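Local atomic coordinates of exopolyphosphatase (Aquifex aeolicus, PDB entry 1T6C), a protein that probably hydrolyses phosphoanhydride bonds, as in inorganic polyphosphate and guanosine pentaphosphate, as a calcium-binding member of the Ppx/GppA family with an actin-like fold. Residues L219-Y224 and K237-Q243; W247-F251 and F263-E267; I170-T174 and K272-G277; E137-C141 and V153-G157. Where two conformers were deposited one is given. Numbering follows the deposited sequence.

Contact 1: L219-Y224 and K237-Q243; sequences LAALEY and KVLTYGQ
Residues 219-223 form the last turn of helix 214-223, with Glu223 N bonded to Leu219 O (2.8 Å) and Tyr224 N to Ala220 O (3.0 Å). Val238-Thr240 are extended (Leu239 phi/psi -124/128), and from Tyr241 (-52/-50) the chain is helical, with Thr240 as N-cap. Strand 238-240 crosses the helical segment at 85°, axes 9.3 Å apart at closest approach; the nearest CA pairs are Ala220 with Lys237 (6.9 Å) and Glu223 with Gln243 (7.5 Å). Leu219 CB lies 4.1 Å from Leu239 CD1, and the same methyl sits 3.9 Å from Ala220 N. Leu239, an m,t rotamer, starts sideways but brings its end to the helix. In this actin-like fold, strand 238-240 is an edge strand of a six-stranded sheet, beside 292-296, and the end of helix 214-223 packs on it, Ala220 also touching Val295. Glu223, chi1 t, places CB 3.8 Å from Leu239 CD2 and accepts from Gln243 NE2 at OE2 (2.9 Å); its OE1 is hydrogen-bonded to Trp247 NE1. A capping box orients Gln243: its N donates to Thr240 OG1 (3.0 Å) and Thr240 N to its OE1 (2.9 Å). Tyr224, where helical phi/psi ends (-101/11), has chi1 m; its OH donates to Val238 O (2.6 Å) and weakly accepts from Gln243 NE2 (3.5 Å). Lys237 CD lies over the Tyr224 ring, 4.0 Å from its centroid, a CH-pi contact.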
loop_
_atom_site.group_PDB
_atom_site.type_symbol
_atom_site.label_atom_id
_atom_site.label_comp_id
_atom_site.label_asym_id
_atom_site.label_seq_id
_atom_site.Cartn_x
_atom_site.Cartn_y
_atom_site.Cartn_z
ATOM N N LEU A 219 -4.038 10.497 7.473
ATOM C CA LEU A 219 -4.018 10.908 8.880
ATOM C C LEU A 219 -2.910 11.906 9.170
ATOM O O LEU A 219 -3.135 12.926 9.826
ATOM C CB LEU A 219 -3.878 9.686 9.791
ATOM C CG LEU A 219 -5.047 9.064 10.507
ATOM C CD1 LEU A 219 -4.521 8.394 11.752
ATOM C CD2 LEU A 219 -6.157 10.028 10.870
ATOM N N ALA A 220 -1.717 11.655 8.624
ATOM C CA ALA A 220 -0.609 12.569 8.790
ATOM C C ALA A 220 -0.919 13.924 8.178
ATOM O O ALA A 220 -0.665 14.963 8.801
ATOM C CB ALA A 220 0.667 11.978 8.200
ATOM N N ALA A 221 -1.498 13.958 6.981
ATOM C CA ALA A 221 -1.888 15.221 6.360
ATOM C C ALA A 221 -2.918 15.952 7.213
ATOM O O ALA A 221 -2.863 17.158 7.357
ATOM C CB ALA A 221 -2.443 14.978 4.952
ATOM N N LEU A 222 -3.884 15.233 7.763
ATOM C CA LEU A 222 -4.876 15.854 8.650
ATOM C C LEU A 222 -4.227 16.421 9.922
ATOM O O LEU A 222 -4.448 17.611 10.275
ATOM C CB LEU A 222 -5.980 14.836 8.992
ATOM C CG LEU A 222 -6.886 14.385 7.851
ATOM C CD1 LEU A 222 -7.778 13.249 8.302
ATOM C CD2 LEU A 222 -7.738 15.540 7.347
ATOM N N GLU A 223 -3.401 15.615 10.579
ATOM C CA GLU A 223 -2.767 16.030 11.849
ATOM C C GLU A 223 -1.903 17.277 11.690
ATOM O O GLU A 223 -1.960 18.188 12.518
ATOM C CB GLU A 223 -1.958 14.890 12.442
ATOM C CG GLU A 223 -1.227 15.257 13.717
ATOM C CD GLU A 223 -2.136 15.664 14.851
ATOM O OE1 GLU A 223 -3.336 15.294 14.863
ATOM O OE2 GLU A 223 -1.654 16.376 15.744
ATOM N N TYR A 224 -1.168 17.337 10.585
ATOM C CA TYR A 224 -0.191 18.366 10.340
ATOM C C TYR A 224 -0.669 19.463 9.397
ATOM O O TYR A 224 0.129 20.305 8.995
ATOM C CB TYR A 224 1.123 17.731 9.899
ATOM C CG TYR A 224 1.736 16.965 11.051
ATOM C CD1 TYR A 224 2.245 17.647 12.159
ATOM C CD2 TYR A 224 1.708 15.563 11.102
ATOM C CE1 TYR A 224 2.785 16.944 13.246
ATOM C CE2 TYR A 224 2.247 14.869 12.189
ATOM C CZ TYR A 224 2.790 15.564 13.248
ATOM O OH TYR A 224 3.287 14.904 14.350
ATOM N N LYS A 237 6.893 12.149 9.058
ATOM C CA LYS A 237 6.158 12.688 10.196
ATOM C C LYS A 237 5.886 11.582 11.220
ATOM O O LYS A 237 5.662 10.421 10.867
ATOM C CB LYS A 237 4.829 13.300 9.745
ATOM C CG LYS A 237 4.934 14.625 9.032
ATOM C CD LYS A 237 5.569 15.705 9.937
ATOM C CE LYS A 237 5.263 17.116 9.456
ATOM N NZ LYS A 237 6.238 17.495 8.401
ATOM N N VAL A 238 5.893 11.951 12.489
ATOM C CA VAL A 238 5.488 11.057 13.576
ATOM C C VAL A 238 4.016 11.222 13.909
ATOM O O VAL A 238 3.486 12.351 13.920
ATOM C CB VAL A 238 6.320 11.337 14.821
ATOM C CG1 VAL A 238 5.818 10.535 16.001
ATOM C CG2 VAL A 238 7.764 11.060 14.511
ATOM N N LEU A 239 3.348 10.100 14.198
ATOM C CA LEU A 239 2.014 10.126 14.781
ATOM C C LEU A 239 2.031 9.321 16.067
ATOM O O LEU A 239 2.460 8.159 16.080
ATOM C CB LEU A 239 0.989 9.526 13.819
ATOM C CG LEU A 239 0.662 10.384 12.587
ATOM C CD1 LEU A 239 -0.219 9.592 11.609
ATOM C CD2 LEU A 239 0.003 11.655 12.946
ATOM N N THR A 240 1.545 9.934 17.145
ATOM C CA THR A 240 1.509 9.249 18.424
ATOM C C THR A 240 0.225 8.487 18.562
ATOM O O THR A 240 -0.747 8.789 17.888
ATOM C CB THR A 240 1.626 10.242 19.612
ATOM O OG1 THR A 240 0.489 11.090 19.633
ATOM C CG2 THR A 240 2.775 11.173 19.440
ATOM N N TYR A 241 0.182 7.567 19.516
ATOM C CA TYR A 241 -1.047 6.876 19.882
ATOM C C TYR A 241 -2.131 7.932 20.164
ATOM O O TYR A 241 -3.255 7.826 19.682
ATOM C CB TYR A 241 -0.818 5.972 21.106
ATOM C CG TYR A 241 -2.092 5.276 21.509
ATOM C CD1 TYR A 241 -2.423 4.045 20.983
ATOM C CD2 TYR A 241 -3.001 5.889 22.391
ATOM C CE1 TYR A 241 -3.645 3.409 21.343
ATOM C CE2 TYR A 241 -4.186 5.267 22.749
ATOM C CZ TYR A 241 -4.506 4.036 22.214
ATOM O OH TYR A 241 -5.699 3.458 22.573
ATOM N N GLY A 242 -1.810 8.926 21.008
ATOM C CA GLY A 242 -2.772 9.972 21.332
ATOM C C GLY A 242 -3.351 10.714 20.138
ATOM O O GLY A 242 -4.541 11.007 20.109
ATOM N N GLN A 243 -2.502 11.027 19.162
ATOM C CA GLN A 243 -2.943 11.729 17.951
ATOM C C GLN A 243 -3.884 10.829 17.127
ATOM O O GLN A 243 -4.949 11.278 16.654
ATOM C CB GLN A 243 -1.758 12.139 17.101
ATOM C CG GLN A 243 -1.020 13.393 17.616
ATOM C CD GLN A 243 0.339 13.628 16.917
ATOM O OE1 GLN A 243 1.078 12.711 16.675
ATOM N NE2 GLN A 243 0.637 14.881 16.569
HETATM O O HOH W 1 -4.788 14.405 17.026
HETATM O O HOH W 2 3.822 13.792 17.315
#

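Contact 2: W247-F251 and F263-E267; sequences WFDTF and FRQVE
An aromatic cluster of Trp247, Phe251 and Phe263 joins the end of helix 241-251 to the loop that follows helix 256-262. Residues 247-251 are helical, with Phe251 N bonded to Trp247 O at 2.9 Å, so Trp247 and Phe251 lie one turn apart. The partner segment leaves helical geometry at Phe263 (phi/psi -127/95) and makes a type I beta turn from Phe263 to Val266, closed by Val266 N to Phe263 O at 3.0 Å. The backbones stay well apart: the nearest CA pair, Phe251 and Phe263, is separated by 9.8 Å, and side chains fill the gap. Trp247, Phe251 and Phe263 all have chi1 m. Trp247 turns the edge of its six-membered ring to the face of Phe263 in a T-shaped pair, with centroids 5.1 Å apart, planes at 76° and CZ3 of Trp247 3.5 Å from CE2 of Phe263. Trp247 NE1 is hydrogen-bonded to Glu223 OE1. Phe251 meets Phe263 obliquely, centroids 5.3 Å apart and planes at 56°, while its CZ lies 3.8 Å from Val266 CG2. Thr250 CG2 comes within 3.7 Å of Phe263 CE1. Leu222 of helix 214-223 touches both Trp247 and Phe263. No hydrogen bond crosses between the segments, so their direct attachment rests on apolar and aromatic packing.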
loop_
_atom_site.group_PDB
_atom_site.type_symbol
_atom_site.label_atom_id
_atom_site.label_comp_id
_atom_site.label_asym_id
_atom_site.label_seq_id
_atom_site.Cartn_x
_atom_site.Cartn_y
_atom_site.Cartn_z
ATOM N N TRP A 247 -8.076 11.197 16.269
ATOM C CA TRP A 247 -8.664 11.096 14.913
ATOM C C TRP A 247 -9.691 9.974 14.797
ATOM O O TRP A 247 -10.715 10.116 14.100
ATOM C CB TRP A 247 -7.574 10.962 13.833
ATOM C CG TRP A 247 -6.924 12.265 13.566
ATOM C CD1 TRP A 247 -5.692 12.672 13.963
ATOM C CD2 TRP A 247 -7.534 13.393 12.941
ATOM N NE1 TRP A 247 -5.485 13.983 13.601
ATOM C CE2 TRP A 247 -6.608 14.447 12.963
ATOM C CE3 TRP A 247 -8.779 13.612 12.325
ATOM C CZ2 TRP A 247 -6.884 15.688 12.437
ATOM C CZ3 TRP A 247 -9.034 14.841 11.796
ATOM C CH2 TRP A 247 -8.099 15.859 11.849
ATOM N N PHE A 248 -9.425 8.832 15.429
ATOM C CA PHE A 248 -10.411 7.765 15.488
ATOM C C PHE A 248 -11.709 8.270 16.134
ATOM O O PHE A 248 -12.794 8.098 15.613
ATOM C CB PHE A 248 -9.885 6.528 16.229
ATOM C CG PHE A 248 -10.798 5.353 16.084
ATOM C CD1 PHE A 248 -10.637 4.455 15.038
ATOM C CD2 PHE A 248 -11.858 5.165 16.951
ATOM C CE1 PHE A 248 -11.531 3.398 14.844
ATOM C CE2 PHE A 248 -12.708 4.120 16.779
ATOM C CZ PHE A 248 -12.548 3.234 15.717
ATOM N N ASP A 249 -11.577 8.950 17.258
ATOM C CA ASP A 249 -12.735 9.461 17.966
ATOM C C ASP A 249 -13.502 10.525 17.166
ATOM O O ASP A 249 -14.730 10.604 17.254
ATOM C CB ASP A 249 -12.312 10.009 19.319
ATOM C CG ASP A 249 -11.907 8.921 20.288
ATOM O OD1 ASP A 249 -12.180 7.702 20.074
ATOM O OD2 ASP A 249 -11.226 9.233 21.285
ATOM N N THR A 250 -12.796 11.285 16.336
ATOM C CA THR A 250 -13.394 12.288 15.477
ATOM C C THR A 250 -14.201 11.615 14.392
ATOM O O THR A 250 -15.384 11.897 14.202
ATOM C CB THR A 250 -12.270 13.148 14.866
ATOM O OG1 THR A 250 -11.702 13.950 15.911
ATOM C CG2 THR A 250 -12.757 14.130 13.850
ATOM N N PHE A 251 -13.577 10.684 13.689
ATOM C CA PHE A 251 -14.269 10.058 12.557
ATOM C C PHE A 251 -15.406 9.152 12.997
ATOM O O PHE A 251 -16.390 9.002 12.289
ATOM C CB PHE A 251 -13.280 9.318 11.658
ATOM C CG PHE A 251 -12.549 10.214 10.748
ATOM C CD1 PHE A 251 -11.235 10.504 10.949
ATOM C CD2 PHE A 251 -13.213 10.822 9.695
ATOM C CE1 PHE A 251 -10.559 11.360 10.065
ATOM C CE2 PHE A 251 -12.559 11.707 8.864
ATOM C CZ PHE A 251 -11.228 11.963 9.047
ATOM N N PHE A 263 -13.312 17.195 6.124
ATOM C CA PHE A 263 -11.856 17.034 6.060
ATOM C C PHE A 263 -11.480 16.771 4.601
ATOM O O PHE A 263 -11.505 15.630 4.135
ATOM C CB PHE A 263 -11.411 15.887 6.974
ATOM C CG PHE A 263 -11.648 16.163 8.432
ATOM C CD1 PHE A 263 -12.655 15.485 9.134
ATOM C CD2 PHE A 263 -10.916 17.108 9.091
ATOM C CE1 PHE A 263 -12.876 15.759 10.477
ATOM C CE2 PHE A 263 -11.105 17.363 10.452
ATOM C CZ PHE A 263 -12.108 16.703 11.140
ATOM N N ARG A 264 -11.110 17.846 3.909
ATOM C CA ARG A 264 -10.875 17.837 2.465
ATOM C C ARG A 264 -9.874 16.805 1.985
ATOM O O ARG A 264 -9.984 16.313 0.866
ATOM C CB ARG A 264 -10.345 19.205 2.036
ATOM C CG ARG A 264 -11.355 20.278 2.053
ATOM C CD ARG A 264 -10.816 21.607 1.572
ATOM N NE ARG A 264 -11.804 22.608 1.958
ATOM C CZ ARG A 264 -12.918 22.838 1.296
ATOM N NH1 ARG A 264 -13.158 22.218 0.143
ATOM N NH2 ARG A 264 -13.763 23.754 1.763
ATOM N N GLN A 265 -8.909 16.460 2.825
ATOM C CA GLN A 265 -7.870 15.510 2.440
ATOM C C GLN A 265 -8.380 14.083 2.312
ATOM O O GLN A 265 -7.776 13.262 1.617
ATOM C CB GLN A 265 -6.708 15.575 3.423
ATOM C CG GLN A 265 -6.048 16.942 3.439
ATOM C CD GLN A 265 -6.475 17.799 4.619
ATOM O OE1 GLN A 265 -7.680 17.870 4.961
ATOM N NE2 GLN A 265 -5.491 18.413 5.295
ATOM N N VAL A 266 -9.501 13.786 2.965
ATOM C CA VAL A 266 -10.135 12.469 2.822
ATOM C C VAL A 266 -10.743 12.284 1.445
ATOM O O VAL A 266 -11.665 13.015 1.086
ATOM C CB VAL A 266 -11.231 12.270 3.922
ATOM C CG1 VAL A 266 -11.862 10.901 3.811
ATOM C CG2 VAL A 266 -10.578 12.461 5.309
ATOM N N GLU A 267 -10.239 11.320 0.682
ATOM C CA GLU A 267 -10.872 11.005 -0.607
ATOM C C GLU A 267 -12.255 10.432 -0.400
ATOM O O GLU A 267 -12.438 9.556 0.436
ATOM C CB GLU A 267 -10.042 10.001 -1.387
ATOM C CG GLU A 267 -8.725 10.555 -1.876
ATOM C CD GLU A 267 -7.836 9.491 -2.471
ATOM O OE1 GLU A 267 -8.233 8.287 -2.531
ATOM O OE2 GLU A 267 -6.724 9.866 -2.879
#

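Contact 3: I170-T174 and K272-G277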
loop_
_atom_site.group_PDB
_atom_site.type_symbol
_atom_site.label_atom_id
_atom_site.label_comp_id
_atom_site.label_asym_id
_atom_site.label_seq_id
_atom_site.Cartn_x
_atom_site.Cartn_y
_atom_site.Cartn_z
ATOM N N ILE A 170 -9.873 -3.318 5.050
ATOM C CA ILE A 170 -10.775 -2.342 5.662
ATOM C C ILE A 170 -12.184 -2.313 5.054
ATOM O O ILE A 170 -13.134 -1.977 5.743
ATOM C CB ILE A 170 -10.135 -0.964 5.783
ATOM C CG1 ILE A 170 -9.787 -0.349 4.438
ATOM C CG2 ILE A 170 -8.891 -1.045 6.686
ATOM C CD1 ILE A 170 -9.279 1.114 4.496
ATOM N N VAL A 171 -12.362 -2.681 3.795
ATOM C CA VAL A 171 -13.694 -2.804 3.254
ATOM C C VAL A 171 -14.451 -3.911 3.995
ATOM O O VAL A 171 -15.626 -3.721 4.409
ATOM C CB VAL A 171 -13.618 -3.064 1.709
ATOM C CG1 VAL A 171 -14.973 -3.414 1.140
ATOM C CG2 VAL A 171 -13.087 -1.848 1.030
ATOM N N ASN A 172 -13.816 -5.070 4.129
ATOM C CA ASN A 172 -14.441 -6.193 4.823
ATOM C C ASN A 172 -14.674 -5.897 6.290
ATOM O O ASN A 172 -15.742 -6.204 6.834
ATOM C CB ASN A 172 -13.616 -7.460 4.602
ATOM C CG ASN A 172 -14.182 -8.679 5.266
ATOM O OD1 ASN A 172 -15.396 -8.895 5.321
ATOM N ND2 ASN A 172 -13.286 -9.519 5.743
ATOM N N LEU A 173 -13.718 -5.277 6.969
ATOM C CA LEU A 173 -13.924 -4.956 8.383
ATOM C C LEU A 173 -15.099 -4.008 8.578
ATOM O O LEU A 173 -15.903 -4.175 9.498
ATOM C CB LEU A 173 -12.690 -4.316 8.996
ATOM C CG LEU A 173 -11.416 -5.146 9.074
ATOM C CD1 LEU A 173 -10.379 -4.494 9.941
ATOM C CD2 LEU A 173 -11.732 -6.548 9.492
ATOM N N THR A 174 -15.202 -3.027 7.694
ATOM C CA THR A 174 -16.311 -2.055 7.742
ATOM C C THR A 174 -17.655 -2.734 7.534
ATOM O O THR A 174 -18.579 -2.530 8.289
ATOM C CB THR A 174 -16.058 -0.933 6.699
ATOM O OG1 THR A 174 -14.848 -0.265 7.051
ATOM C CG2 THR A 174 -17.113 0.130 6.764
ATOM N N LYS A 272 -15.789 6.094 3.802
ATOM C CA LYS A 272 -16.453 5.123 4.693
ATOM C C LYS A 272 -15.454 4.198 5.402
ATOM O O LYS A 272 -15.544 3.994 6.627
ATOM C CB LYS A 272 -17.501 4.324 3.930
ATOM C CG LYS A 272 -18.389 3.486 4.812
ATOM C CD LYS A 272 -19.756 3.360 4.169
ATOM C CE LYS A 272 -20.324 2.037 4.416
ATOM N NZ LYS A 272 -21.657 1.984 3.786
ATOM N N VAL A 273 -14.484 3.679 4.662
ATOM C CA VAL A 273 -13.510 2.754 5.261
ATOM C C VAL A 273 -12.373 3.341 6.087
ATOM O O VAL A 273 -11.683 2.578 6.764
ATOM C CB VAL A 273 -12.891 1.806 4.200
ATOM C CG1 VAL A 273 -13.990 1.059 3.462
ATOM C CG2 VAL A 273 -11.991 2.589 3.251
ATOM N N ILE A 274 -12.174 4.664 6.063
ATOM C CA ILE A 274 -11.029 5.253 6.756
ATOM C C ILE A 274 -11.076 4.961 8.233
ATOM O O ILE A 274 -10.011 4.760 8.820
ATOM C CB ILE A 274 -10.873 6.775 6.465
ATOM C CG1 ILE A 274 -9.476 7.218 6.929
ATOM C CG2 ILE A 274 -12.020 7.586 7.047
ATOM C CD1 ILE A 274 -9.183 8.637 6.538
ATOM N N LEU A 275 -12.259 4.876 8.851
ATOM C CA LEU A 275 -12.302 4.651 10.306
ATOM C C LEU A 275 -11.670 3.296 10.684
ATOM O O LEU A 275 -10.862 3.190 11.612
ATOM C CB LEU A 275 -13.751 4.739 10.817
ATOM C CG LEU A 275 -13.909 4.595 12.329
ATOM C CD1 LEU A 275 -13.260 5.783 13.066
ATOM C CD2 LEU A 275 -15.383 4.443 12.702
ATOM N N ALA A 276 -12.004 2.256 9.954
ATOM C CA ALA A 276 -11.428 0.926 10.140
ATOM C C ALA A 276 -9.942 0.955 9.963
ATOM O O ALA A 276 -9.208 0.312 10.733
ATOM C CB ALA A 276 -12.065 -0.113 9.164
ATOM N N GLY A 277 -9.461 1.688 8.960
ATOM C CA GLY A 277 -8.037 1.838 8.760
ATOM C C GLY A 277 -7.368 2.467 9.955
ATOM O O GLY A 277 -6.323 2.019 10.390
HETATM O O HOH W 3 -14.738 2.227 8.452
#
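Lys272 opens the second segment with its CG 4.1 Å from Thr174 CG2, while its carbonyl O accepts from water 3 (2.7 Å). The CA-to-CB bond of Val273 points toward residues 170-174; Val273 CG2 presses to 3.3 Å from Ile170 CD1, a tight apolar contact, and its CG1 lies 3.9 Å from Val171 CG2. Ala276 follows one turn later: its CB approaches Ile170 CB at 4.0 Å, Leu173 CB at 4.3 Å and Thr174 OG1 at 3.5 Å. Its small side chain suits the 5.6 Å separation of Ile170 CA and Ala276 CA. Gly277 N lies 3.6 Å from Ile170 CG2. Thr174 OG1 donates to Ile170 O (2.8 Å) and accepts from water 3 (2.9 Å), which itself accepts from Ala276 N (3.1 Å) and so bridges the segments. The Ile170 side chain is about 9 Å from the bound calcium ion. This is helix-helix packing, through Val273 and Ala276, between the start of helix 170-177 and the segment leading into helix 274-288 in the actin-like Ppx/GppA fold.

Contact 4: E137-C141 and V153-G157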
loop_
_atom_site.group_PDB
_atom_site.type_symbol
_atom_site.label_atom_id
_atom_site.label_comp_id
_atom_site.label_asym_id
_atom_site.label_seq_id
_atom_site.Cartn_x
_atom_site.Cartn_y
_atom_site.Cartn_z
ATOM N N GLU A 137 15.751 3.101 12.696
ATOM C CA GLU A 137 16.762 2.484 13.546
ATOM C C GLU A 137 16.257 1.320 14.358
ATOM O O GLU A 137 15.079 1.206 14.701
ATOM C CB GLU A 137 17.308 3.531 14.513
ATOM C CG GLU A 137 18.220 4.542 13.871
ATOM C CD GLU A 137 18.781 5.513 14.883
ATOM O OE1 GLU A 137 17.990 6.084 15.667
ATOM O OE2 GLU A 137 20.012 5.700 14.898
ATOM N N GLY A 138 17.190 0.444 14.722
ATOM C CA GLY A 138 16.889 -0.671 15.565
ATOM C C GLY A 138 16.048 -1.724 14.888
ATOM O O GLY A 138 16.117 -1.897 13.676
ATOM N N GLU A 139 15.287 -2.440 15.684
ATOM C CA GLU A 139 14.389 -3.473 15.217
ATOM C C GLU A 139 13.150 -2.760 14.719
ATOM O O GLU A 139 12.500 -2.007 15.453
ATOM C CB GLU A 139 14.024 -4.449 16.334
ATOM C CG GLU A 139 15.193 -5.289 16.862
ATOM C CD GLU A 139 15.936 -6.037 15.770
ATOM O OE1 GLU A 139 15.273 -6.694 14.959
ATOM O OE2 GLU A 139 17.176 -5.944 15.717
ATOM N N VAL A 140 12.824 -3.022 13.466
ATOM C CA VAL A 140 11.781 -2.283 12.773
ATOM C C VAL A 140 10.587 -3.178 12.458
ATOM O O VAL A 140 10.757 -4.333 12.110
ATOM C CB VAL A 140 12.346 -1.789 11.441
ATOM C CG1 VAL A 140 11.282 -1.007 10.684
ATOM C CG2 VAL A 140 13.581 -0.921 11.652
ATOM N N CYS A 141 9.381 -2.627 12.577
ATOM C CA CYS A 141 8.203 -3.261 12.023
ATOM C C CYS A 141 7.536 -2.274 11.089
ATOM O O CYS A 141 7.182 -1.163 11.489
ATOM C CB CYS A 141 7.236 -3.725 13.093
ATOM S SG CYS A 141 5.791 -4.554 12.378
ATOM N N VAL A 153 5.988 -6.348 8.703
ATOM C CA VAL A 153 7.284 -6.758 8.167
ATOM C C VAL A 153 8.346 -6.352 9.147
ATOM O O VAL A 153 8.570 -5.168 9.372
ATOM C CB VAL A 153 7.589 -6.133 6.800
ATOM C CG1 VAL A 153 8.738 -6.878 6.140
ATOM C CG2 VAL A 153 6.359 -6.197 5.914
ATOM N N PHE A 154 9.019 -7.361 9.693
ATOM C CA PHE A 154 10.022 -7.168 10.720
ATOM C C PHE A 154 11.418 -7.326 10.148
ATOM O O PHE A 154 11.704 -8.238 9.374
ATOM C CB PHE A 154 9.828 -8.204 11.814
ATOM C CG PHE A 154 8.504 -8.130 12.492
ATOM C CD1 PHE A 154 8.323 -7.330 13.621
ATOM C CD2 PHE A 154 7.459 -8.861 12.009
ATOM C CE1 PHE A 154 7.092 -7.289 14.258
ATOM C CE2 PHE A 154 6.203 -8.822 12.651
ATOM C CZ PHE A 154 6.031 -8.036 13.747
ATOM N N GLY A 155 12.282 -6.426 10.541
ATOM C CA GLY A 155 13.686 -6.541 10.179
ATOM C C GLY A 155 14.588 -5.564 10.884
ATOM O O GLY A 155 14.206 -4.898 11.825
ATOM N N LYS A 156 15.807 -5.466 10.374
ATOM C CA LYS A 156 16.762 -4.471 10.807
ATOM C C LYS A 156 17.566 -4.003 9.607
ATOM O O LYS A 156 18.036 -4.827 8.823
ATOM C CB LYS A 156 17.717 -5.063 11.843
ATOM C CG LYS A 156 18.827 -4.107 12.265
ATOM C CD LYS A 156 19.147 -4.283 13.738
ATOM C CE LYS A 156 20.522 -3.760 14.097
ATOM N NZ LYS A 156 20.404 -2.541 14.927
ATOM N N GLY A 157 17.693 -2.695 9.438
ATOM C CA GLY A 157 18.329 -2.148 8.258
ATOM C C GLY A 157 17.589 -2.681 7.025
ATOM O O GLY A 157 16.347 -2.715 7.012
HETATM O O HOH W 4 17.126 -0.690 11.491
HETATM O O HOH W 5 19.944 0.556 13.924
HETATM O O HOH W 6 12.491 -6.560 13.974
HETATM O O HOH W 7 18.773 -3.284 16.806
#
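Two backbone hydrogen bonds anchor this pairing: Val140 N to Gly155 O (2.8 Å, 170°) and Gly155 N to Val140 O (3.0 Å, 162°), which make Val140 and Gly155 an antiparallel hydrogen-bonded pair. Cys141 and Phe154 form a non-hydrogen-bonded pair, CA atoms 4.5 Å apart, with CA-H...O contacts from Phe154 CA to Val140 O (3.2 Å) and from Cys141 CA to Val153 O (3.3 Å). At the open end, water 4 links Gly138 O (2.7 Å) to Gly157 N (2.9 Å), and water 7 joins Lys156 NZ (2.6 Å) to Glu139 OE2 (3.3 Å); Glu139 also forms a salt bridge with Arg161 through OE1. Cys141 SG sits over the Phe154 ring face, 3.9 Å from the centroid and 25° off the normal, a sulfur-aromatic contact. With axes of 139-141 and 153-156 4.7 Å apart at closest approach and N-to-C directions at 157°, the segments are the ends, remote from the turn, of the beta hairpin 139-146/149-156, whose residues Asp144, Gly146, Ser149 and Glu151 form the calcium site.

From the N terminus, contact 4 comes first, closing the short hairpin of strands 139-146 and 149-156 before any other contact opens. Contact 3 then opens at 170-174 and closes only at 272-277, a loop of 97 intervening residues. Contacts 1 and 2 both nest inside it, in series: 219-224 meets 237-243, then 247-251 meets 263-267. Helix 241-251 serves both, and they touch through Glu223 OE1 and Trp247 NE1, 2.8 Å apart and probably hydrogen-bonded. Contact 2 in turn packs on contact 3, with Phe251 CB 3.8 Å from Leu275 CD1. Contact 4 touches none of the others, but shares with contact 1 the six-stranded sheet.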